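Local coordinates for Sca-family protein (Rickettsia rickettsii, PDB 4LQ8) that belongs to the Sca (surface cell antigen) family and probably takes part in cell adhesion, represented here by its N-terminal head domain, at residues L273-S278 / Q322-D327. Residues are numbered along the deposited sequence; the frame is centred on the assembly and turned at random.
Sequences LKEISS and QGQSVD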
loop_
_atom_site.group_PDB
_atom_site.type_symbol
_atom_site.label_atom_id
_atom_site.label_comp_id
_atom_site.label_asym_id
_atom_site.label_seq_id
_atom_site.Cartn_x
_atom_site.Cartn_y
_atom_site.Cartn_z
ATOM N N LEU A 273 0.043 14.059 3.984
ATOM C CA LEU A 273 0.195 12.747 3.365
ATOM C C LEU A 273 1.276 12.784 2.280
ATOM O O LEU A 273 1.101 13.434 1.250
ATOM C CB LEU A 273 -1.153 12.236 2.845
ATOM C CG LEU A 273 -1.180 10.841 2.173
ATOM C CD1 LEU A 273 -0.669 9.729 3.121
ATOM C CD2 LEU A 273 -2.593 10.522 1.698
ATOM N N LYS A 274 2.415 12.111 2.539
ATOM C CA LYS A 274 3.565 12.120 1.623
ATOM C C LYS A 274 3.706 10.836 0.836
ATOM O O LYS A 274 4.316 10.818 -0.241
ATOM C CB LYS A 274 4.880 12.360 2.432
ATOM C CG LYS A 274 4.916 13.698 3.211
ATOM C CD LYS A 274 5.179 14.895 2.317
ATOM C CE LYS A 274 5.117 16.194 3.076
ATOM N NZ LYS A 274 5.334 17.355 2.172
ATOM N N GLU A 275 3.221 9.735 1.412
ATOM C CA GLU A 275 3.441 8.434 0.792
ATOM C C GLU A 275 2.482 7.417 1.316
ATOM O O GLU A 275 1.975 7.542 2.430
ATOM C CB GLU A 275 4.879 7.979 1.139
ATOM C CG GLU A 275 5.562 7.111 0.104
ATOM C CD GLU A 275 5.695 7.730 -1.277
ATOM O OE1 GLU A 275 4.795 7.500 -2.107
ATOM O OE2 GLU A 275 6.676 8.459 -1.529
ATOM N N ILE A 276 2.235 6.401 0.500
ATOM C CA ILE A 276 1.471 5.209 0.846
ATOM C C ILE A 276 2.226 4.022 0.264
ATOM O O ILE A 276 3.116 4.205 -0.576
ATOM C CB ILE A 276 -0.017 5.230 0.389
ATOM C CG1 ILE A 276 -0.146 5.227 -1.180
ATOM C CG2 ILE A 276 -0.811 6.371 1.058
ATOM C CD1 ILE A 276 -1.603 4.970 -1.711
ATOM N N SER A 277 1.882 2.815 0.697
ATOM C CA SER A 277 2.430 1.597 0.097
ATOM C C SER A 277 1.470 0.461 0.313
ATOM O O SER A 277 0.642 0.504 1.226
ATOM C CB SER A 277 3.814 1.252 0.659
ATOM O OG SER A 277 3.759 0.459 1.834
ATOM N N SER A 278 1.638 -0.587 -0.483
ATOM C CA SER A 278 0.878 -1.818 -0.356
ATOM C C SER A 278 1.562 -2.892 -1.173
ATOM O O SER A 278 2.362 -2.557 -2.056
ATOM C CB SER A 278 -0.554 -1.607 -0.851
ATOM O OG SER A 278 -0.647 -1.667 -2.263
ATOM N N GLN A 322 4.584 15.294 -4.061
ATOM C CA GLN A 322 5.794 14.779 -4.718
ATOM C C GLN A 322 6.223 13.391 -4.233
ATOM O O GLN A 322 7.419 13.100 -4.186
ATOM C CB GLN A 322 6.967 15.790 -4.597
ATOM C CG GLN A 322 6.654 17.229 -5.032
ATOM C CD GLN A 322 6.044 17.301 -6.408
ATOM O OE1 GLN A 322 4.859 17.613 -6.564
ATOM N NE2 GLN A 322 6.827 16.972 -7.431
ATOM N N GLY A 323 5.256 12.552 -3.886
ATOM C CA GLY A 323 5.545 11.195 -3.443
ATOM C C GLY A 323 6.008 10.313 -4.586
ATOM O O GLY A 323 5.880 10.666 -5.756
ATOM N N GLN A 324 6.549 9.151 -4.253
ATOM C CA GLN A 324 7.074 8.219 -5.242
ATOM C C GLN A 324 6.121 7.093 -5.607
ATOM O O GLN A 324 6.384 6.362 -6.564
ATOM C CB GLN A 324 8.393 7.666 -4.740
ATOM C CG GLN A 324 9.470 8.740 -4.611
ATOM C CD GLN A 324 10.727 8.168 -4.020
ATOM O OE1 GLN A 324 10.911 6.947 -3.905
ATOM N NE2 GLN A 324 11.593 9.033 -3.568
ATOM N N SER A 325 5.024 6.938 -4.851
ATOM C CA SER A 325 4.050 5.882 -5.117
ATOM C C SER A 325 3.534 5.943 -6.539
ATOM O O SER A 325 3.274 7.034 -7.075
ATOM C CB SER A 325 2.860 5.991 -4.167
ATOM O OG SER A 325 3.246 5.527 -2.889
ATOM N N VAL A 326 3.408 4.772 -7.154
ATOM C CA VAL A 326 2.812 4.655 -8.479
ATOM C C VAL A 326 1.571 3.765 -8.310
ATOM O O VAL A 326 1.543 2.897 -7.425
ATOM C CB VAL A 326 3.822 4.221 -9.581
ATOM C CG1 VAL A 326 4.844 5.326 -9.806
ATOM C CG2 VAL A 326 4.526 2.926 -9.199
ATOM N N ASP A 327 0.536 4.026 -9.100
ATOM C CA ASP A 327 -0.775 3.399 -8.938
ATOM C C ASP A 327 -0.739 1.848 -8.947
ATOM O O ASP A 327 -1.149 1.229 -7.947
ATOM C CB ASP A 327 -1.801 3.968 -9.929
ATOM C CG ASP A 327 -3.191 3.498 -9.614
ATOM O OD1 ASP A 327 -3.437 2.293 -9.719
ATOM O OD2 ASP A 327 -3.999 4.316 -9.163
#
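Two torsions of E275 set up this contact: chi1 lies off the staggered positions (-149°) and chi2 bends the chain (58°), so the carboxylate drops from strand 271-277 onto the loop that follows helix 308-320. On the loop side, S325 holds OG anti to its own carbonyl carbon, beside the backbone N, and turned to the strand. What results is a good example of a buried carboxylate gripped by consecutive backbone amides. OE2 receives the N-H of Q324 along its syn lone pair, in a straight bond with N 2.8 Å from OE2. OE1 is approached from above the carboxylate plane by the N-H of S325, again with N 2.8 Å from OE1, but the bond is bent to 139°. The S325 hydroxyl sits between two oxygens, its OG 2.6 Å from E275 OE1 and 2.7 Å from I276 O, and its single proton could serve either. Close by, the CA of G323 packs 3.5 Å from K274 O, a weak CH···O contact. K274 and E275 form a classic beta bulge opposite H262, and the bulge faces the loop just past Q322, which completes the Schellman motif ending the helix. R70 of helix 64-90 forms a salt bridge with E275 OE2. Together, the amides and this cation probably favour the ionised carboxylate, so that one group, probably charged, links strand 271-277, the loop and helix 64-90.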